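Local atomic coordinates of relik capsid n-terminal domain (Oryctolagus cuniculus, PDB entry 2XGU), a protein that forms the N-terminal domain of a lentiviral capsid protein from an ancient rabbit endogenous virus and probably helped build the outer surface of its capsid shell. Residues Asn46-Ser49 and Val50-Asn53; Pro96-Ser99 and Asp100-Arg103. All coordinates share one frame; numbering follows the deposited sequence. Where two conformers were deposited one is given.

Interactions 1 and 2 lie in series along the chain and repeat one plan: a threonine caps the start of a helix, and the residue three places on lays its side chain beside that threonine. Their centres are about 13 Å apart, yet the start of helix 49-57 meets the end of helix 99-102 directly. Ser49 OG lies 2.7 Å from Ile102 O, and Asn53 ND2 is also 2.7 Å from Arg103 O; both are probable hydrogen bonds, so two polar side chains of 46-53 reach the backbone carbonyls that end 96-103. Packing of Ser49 CB against Arg103 C, 3.7 Å away, closes the join. The centre of interaction 1 lies about 5 Å from the centre of the chain, that of interaction 2 about 13 Å.

Interaction 1 of 2, residues Asn46-Ser49 and Val50-Asn53; sequences NFTS and VDIN
Two first torsions bring Thr48 and Asp51 together at the start of helix 49-57. Thr48 has OG1 between its backbone N and carbonyl carbon (chi1 72°), which places the hydroxyl beside the N-H of Asp51; Asp51 has CG anti to its carbonyl carbon (chi1 -65°), which folds the carboxylate back over the N-H of Thr48. Two reciprocal bonds result. Asp51 N donates to Thr48 OG1 over 3.1 Å, while Thr48 N donates to Asp51 OD2 over 2.9 Å in a nearly straight bond. The second donor reaches OD2 from above the carboxylate plane, 38° out of it. This exchange is a capping box with Thr48 as N-cap, and it satisfies two backbone N-H groups where the chain enters the helix. The other carboxylate oxygen, OD1, is bonded to Tyr11 OH, so the group is gripped at both oxygens, which should limit its rotation.

Regular helical bonding begins at once: Ile52 N donates to Thr48 O at 3.0 Å, and Asn53 N donates to Ser49 O. Next to the box, the Phe47 ring meets the Asp51 methylene obliquely, with CD2 3.6 Å from Asp51 CB; ring and carboxylate planes stand steeply inclined to each other. Phe47 CB also packs on Ile52 CG1 at 3.8 Å, joining the residue before the cap to the first helical turn.

The surroundings bury this start on several sides. Ile52 rests on Tyr124, Arg125 and Val128 of helix 118-134, and Asn53 OD1 bonds to Tyr124 OH. Thr48 and Val50 meet Ala112 of helix 109-112, while Phe47 touches Pro1 and Val14, near the N-terminal strand pair 2-5 and 8-11.

Interaction 2 of 2, residues Pro96-Ser99 and Asp100-Arg103; sequences PLTS and DQIR
Leu97 and Gln101 cross at about a right angle, the leucine's CD2 branch lying against the terminal amide of the glutamine with 3.6 Å between Leu97 CD2 and Gln101 CD. The Gln101 chain is extended beyond CG and passes obliquely by Thr98, whose OG1 lies 3.4 Å from Gln101 CG. On the backbone side of this crossing, Gln101 N donates to Thr98 OG1 over 3.2 Å at 165°, nearly straight. Ile102 sets its CG1 branch against Thr98 O and near Leu97, a looser apolar approach of 4.1 Å between Leu97 CB and Ile102 CG1. Its backbone N bonds to Thr98 O at 2.9 Å, and Arg103 N bonds to Ser99 O. The aliphatic run of Arg103 lies alongside that same carbonyl, with CG 3.2 Å from Ser99 O; a bend at chi3 (70°) then leads the guanidinium to a water. This water accepts from Arg103 NH1 and donates to Asp100 OD1 and to Ser99 OG, 2.6 Å away, tying three side chains together. Ser99 OG is also bonded to Asp81 OD2 of helix 63-83, and Leu97 O to Trp80 NE1. The arrangement is a threonine N-cap on the short helix 99-102, which follows the long loop after helix 63-83 in this largely helical retroviral capsid domain.

Interaction 1 of 2, residues Asn46-Ser49 and Val50-Asn53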
ATOM      1  N   ASN A  46       2.038  -8.791  13.289  0.52 12.78           N
ATOM      2  CA  ASN A  46       2.349 -10.151  13.723  0.52 15.38           C
ATOM      3  C   ASN A  46       1.253 -11.179  13.420  0.52 13.90           C
ATOM      4  O   ASN A  46       1.337 -12.327  13.851  0.52 13.55           O
ATOM      5  CB  ASN A  46       2.722 -10.177  15.205  0.52 19.66           C
ATOM      6  CG  ASN A  46       3.870  -9.234  15.530  0.52 24.30           C
ATOM      7  OD1 ASN A  46       4.749  -9.000  14.699  0.52 26.88           O
ATOM      8  ND2 ASN A  46       3.867  -8.693  16.739  0.52 29.38           N
ATOM      9  N   PHE A  47       0.230 -10.776  12.679  1.00 12.17           N
ATOM     10  CA  PHE A  47      -0.781 -11.737  12.216  1.00 12.45           C
ATOM     11  C   PHE A  47      -0.177 -12.701  11.204  1.00 12.28           C
ATOM     12  O   PHE A  47       0.648 -12.306  10.375  1.00 14.33           O
ATOM     13  CB  PHE A  47      -1.948 -11.017  11.532  1.00 14.19           C
ATOM     14  CG  PHE A  47      -3.051 -10.586  12.460  1.00 14.10           C
ATOM     15  CD1 PHE A  47      -2.808 -10.313  13.796  1.00 17.40           C
ATOM     16  CD2 PHE A  47      -4.349 -10.453  11.972  1.00 20.66           C
ATOM     17  CE1 PHE A  47      -3.852  -9.912  14.640  1.00 25.21           C
ATOM     18  CE2 PHE A  47      -5.385 -10.060  12.810  1.00 25.75           C
ATOM     19  CZ  PHE A  47      -5.129  -9.793  14.136  1.00 21.13           C
ATOM     20  N   THR A  48      -0.631 -13.952  11.211  1.00 12.22           N
ATOM     21  CA  THR A  48      -0.311 -14.846  10.098  1.00 12.48           C
ATOM     22  C   THR A  48      -1.273 -14.574   8.935  1.00 11.38           C
ATOM     23  O   THR A  48      -2.245 -13.822   9.067  1.00 11.93           O
ATOM     24  CB  THR A  48      -0.470 -16.322  10.497  1.00 11.81           C
ATOM     25  OG1 THR A  48      -1.871 -16.623  10.633  1.00 13.30           O
ATOM     26  CG2 THR A  48       0.243 -16.607  11.807  1.00 14.60           C
ATOM     27  N   SER A  49      -1.004 -15.169   7.778  1.00 12.85           N
ATOM     28  CA  SER A  49      -1.897 -15.008   6.645  0.72 12.54           C
ATOM     29  C   SER A  49      -3.281 -15.595   6.951  1.00 12.37           C
ATOM     30  O   SER A  49      -4.307 -15.063   6.512  1.00 15.53           O
ATOM     31  CB  SER A  49      -1.268 -15.610   5.382  0.72 12.82           C
ATOM     32  OG  SER A  49      -0.012 -14.989   5.142  0.72 13.59           O
ATOM     33  N   VAL A  50      -3.312 -16.682   7.714  1.00 11.56           N
ATOM     34  CA  VAL A  50      -4.589 -17.270   8.131  1.00 13.39           C
ATOM     35  C   VAL A  50      -5.392 -16.310   9.033  1.00 12.49           C
ATOM     36  O   VAL A  50      -6.609 -16.162   8.868  1.00 13.61           O
ATOM     37  CB  VAL A  50      -4.384 -18.631   8.828  1.00 14.89           C
ATOM     38  CG1 VAL A  50      -5.693 -19.131   9.431  1.00 17.40           C
ATOM     39  CG2 VAL A  50      -3.835 -19.660   7.819  1.00 18.00           C
ATOM     40  N   ASP A  51      -4.717 -15.661   9.977  1.00 12.33           N
ATOM     41  CA  ASP A  51      -5.338 -14.645  10.818  1.00 12.04           C
ATOM     42  C   ASP A  51      -5.929 -13.506   9.968  1.00 11.23           C
ATOM     43  O   ASP A  51      -7.025 -13.021  10.238  1.00 11.87           O
ATOM     44  CB  ASP A  51      -4.304 -14.017  11.758  1.00 10.45           C
ATOM     45  CG  ASP A  51      -3.736 -14.991  12.776  1.00 13.37           C
ATOM     46  OD1 ASP A  51      -4.407 -15.964  13.155  1.00 15.59           O
ATOM     47  OD2 ASP A  51      -2.588 -14.759  13.242  1.00 14.11           O
ATOM     48  N   ILE A  52      -5.168 -13.038   8.977  1.00 12.16           N
ATOM     49  CA  ILE A  52      -5.613 -11.936   8.143  1.00 11.29           C
ATOM     50  C   ILE A  52      -6.868 -12.330   7.369  1.00 11.69           C
ATOM     51  O   ILE A  52      -7.817 -11.565   7.279  1.00 14.06           O
ATOM     52  CB  ILE A  52      -4.490 -11.506   7.192  1.00 12.40           C
ATOM     53  CG1 ILE A  52      -3.399 -10.781   7.989  1.00 16.92           C
ATOM     54  CG2 ILE A  52      -5.050 -10.603   6.069  1.00 13.57           C
ATOM     55  CD1 ILE A  52      -2.100 -10.594   7.226  1.00 22.62           C
ATOM     56  N   ASN A  53      -6.857 -13.521   6.790  1.00 10.55           N
ATOM     57  CA  ASN A  53      -7.996 -13.982   6.017  1.00 11.38           C
ATOM     58  C   ASN A  53      -9.209 -14.181   6.904  1.00 15.45           C
ATOM     59  O   ASN A  53     -10.330 -13.957   6.479  1.00 14.49           O
ATOM     60  CB  ASN A  53      -7.646 -15.251   5.253  1.00 15.65           C
ATOM     61  CG  ASN A  53      -6.635 -14.978   4.159  1.00 15.50           C
ATOM     62  OD1 ASN A  53      -6.552 -13.843   3.677  1.00 17.75           O
ATOM     63  ND2 ASN A  53      -5.866 -15.986   3.773  1.00 18.17           N
TER

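Interaction 2 of 2, residues Pro96-Ser99 and Asp100-Arg103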
ATOM      1  N   PRO A  96      11.797 -19.802  -1.477  1.00 32.15           N
ATOM      2  CA  PRO A  96      10.852 -18.710  -1.723  1.00 29.10           C
ATOM      3  C   PRO A  96       9.471 -19.275  -2.027  1.00 29.22           C
ATOM      4  O   PRO A  96       9.348 -20.449  -2.398  1.00 29.50           O
ATOM      5  CB  PRO A  96      11.418 -18.026  -2.974  1.00 33.44           C
ATOM      6  CG  PRO A  96      12.822 -18.437  -3.048  1.00 35.93           C
ATOM      7  CD  PRO A  96      12.895 -19.812  -2.461  1.00 35.53           C
ATOM      8  N   LEU A  97       8.439 -18.453  -1.890  1.00 20.85           N
ATOM      9  CA  LEU A  97       7.090 -18.987  -1.888  1.00 21.75           C
ATOM     10  C   LEU A  97       6.224 -18.525  -3.054  1.00 22.04           C
ATOM     11  O   LEU A  97       6.509 -17.505  -3.686  1.00 25.14           O
ATOM     12  CB  LEU A  97       6.417 -18.653  -0.563  1.00 21.48           C
ATOM     13  CG  LEU A  97       7.138 -19.241   0.655  1.00 29.64           C
ATOM     14  CD1 LEU A  97       6.657 -18.596   1.937  1.00 30.59           C
ATOM     15  CD2 LEU A  97       6.955 -20.746   0.716  1.00 28.79           C
ATOM     16  N   THR A  98       5.191 -19.308  -3.358  1.00 17.65           N
ATOM     17  CA  THR A  98       4.206 -18.914  -4.355  1.00 17.61           C
ATOM     18  C   THR A  98       3.238 -17.905  -3.741  1.00 16.53           C
ATOM     19  O   THR A  98       3.149 -17.769  -2.512  1.00 15.64           O
ATOM     20  CB  THR A  98       3.365 -20.102  -4.841  1.00 18.90           C
ATOM     21  OG1 THR A  98       2.544 -20.563  -3.761  1.00 20.59           O
ATOM     22  CG2 THR A  98       4.253 -21.249  -5.339  1.00 20.80           C
ATOM     23  N   SER A  99       2.478 -17.217  -4.580  1.00 18.72           N
ATOM     24  CA  SER A  99       1.495 -16.293  -4.034  1.00 16.06           C
ATOM     25  C   SER A  99       0.449 -17.021  -3.199  1.00 17.48           C
ATOM     26  O   SER A  99      -0.027 -16.469  -2.203  1.00 16.62           O
ATOM     27  CB  SER A  99       0.840 -15.417  -5.113  1.00 18.47           C
ATOM     28  OG  SER A  99      -0.064 -16.149  -5.919  1.00 21.05           O
ATOM     29  N   ASP A 100       0.089 -18.247  -3.588  1.00 15.14           N
ATOM     30  CA  ASP A 100      -0.913 -18.988  -2.808  1.00 16.87           C
ATOM     31  C   ASP A 100      -0.398 -19.197  -1.391  1.00 16.69           C
ATOM     32  O   ASP A 100      -1.121 -18.981  -0.413  1.00 20.07           O
ATOM     33  CB  ASP A 100      -1.227 -20.343  -3.451  1.00 17.27           C
ATOM     34  CG  ASP A 100      -2.312 -20.268  -4.526  1.00 21.39           C
ATOM     35  OD1 ASP A 100      -2.986 -19.228  -4.656  1.00 25.08           O
ATOM     36  OD2 ASP A 100      -2.492 -21.281  -5.238  1.00 29.68           O
ATOM     37  N   GLN A 101       0.873 -19.570  -1.273  1.00 16.66           N
ATOM     38  CA  GLN A 101       1.495 -19.774   0.028  1.00 18.13           C
ATOM     39  C   GLN A 101       1.579 -18.470   0.825  1.00 20.18           C
ATOM     40  O   GLN A 101       1.323 -18.443   2.027  1.00 17.51           O
ATOM     41  CB  GLN A 101       2.893 -20.383  -0.143  1.00 21.39           C
ATOM     42  CG  GLN A 101       2.866 -21.824  -0.656  1.00 22.90           C
ATOM     43  CD  GLN A 101       4.250 -22.389  -0.910  1.00 26.82           C
ATOM     44  OE1 GLN A 101       4.610 -23.446  -0.384  1.00 32.43           O
ATOM     45  NE2 GLN A 101       5.033 -21.694  -1.726  1.00 21.43           N
ATOM     46  N   ILE A 102       1.953 -17.388   0.151  1.00 15.96           N
ATOM     47  CA  ILE A 102       2.019 -16.090   0.812  1.00 18.74           C
ATOM     48  C   ILE A 102       0.646 -15.679   1.359  1.00 14.22           C
ATOM     49  O   ILE A 102       0.551 -15.150   2.471  1.00 17.00           O
ATOM     50  CB  ILE A 102       2.635 -15.026  -0.130  1.00 17.20           C
ATOM     51  CG1 ILE A 102       4.120 -15.313  -0.341  1.00 17.41           C
ATOM     52  CG2 ILE A 102       2.430 -13.613   0.403  1.00 15.24           C
ATOM     53  CD1 ILE A 102       4.678 -14.682  -1.605  1.00 17.11           C
ATOM     54  N   ARG A 103      -0.419 -15.973   0.607  1.00 12.47           N
ATOM     55  CA  ARG A 103      -1.797 -15.649   0.997  1.00 16.26           C
ATOM     56  C   ARG A 103      -2.401 -16.640   2.004  1.00 18.81           C
ATOM     57  O   ARG A 103      -3.562 -16.486   2.404  1.00 20.84           O
ATOM     58  CB  ARG A 103      -2.683 -15.600  -0.251  1.00 17.66           C
ATOM     59  CG  ARG A 103      -2.349 -14.496  -1.258  1.00 17.33           C
ATOM     60  CD  ARG A 103      -3.047 -14.719  -2.603  1.00 27.91           C
ATOM     61  NE  ARG A 103      -4.489 -14.524  -2.509  1.00 33.05           N
ATOM     62  CZ  ARG A 103      -5.347 -14.806  -3.483  1.00 31.91           C
ATOM     63  NH1 ARG A 103      -4.913 -15.302  -4.635  1.00 27.49           N
ATOM     64  NH2 ARG A 103      -6.641 -14.588  -3.303  1.00 34.56           N
TER
HETATM   65  O   HOH W   1      -2.600 -16.641  -5.372  1.00 24.70           O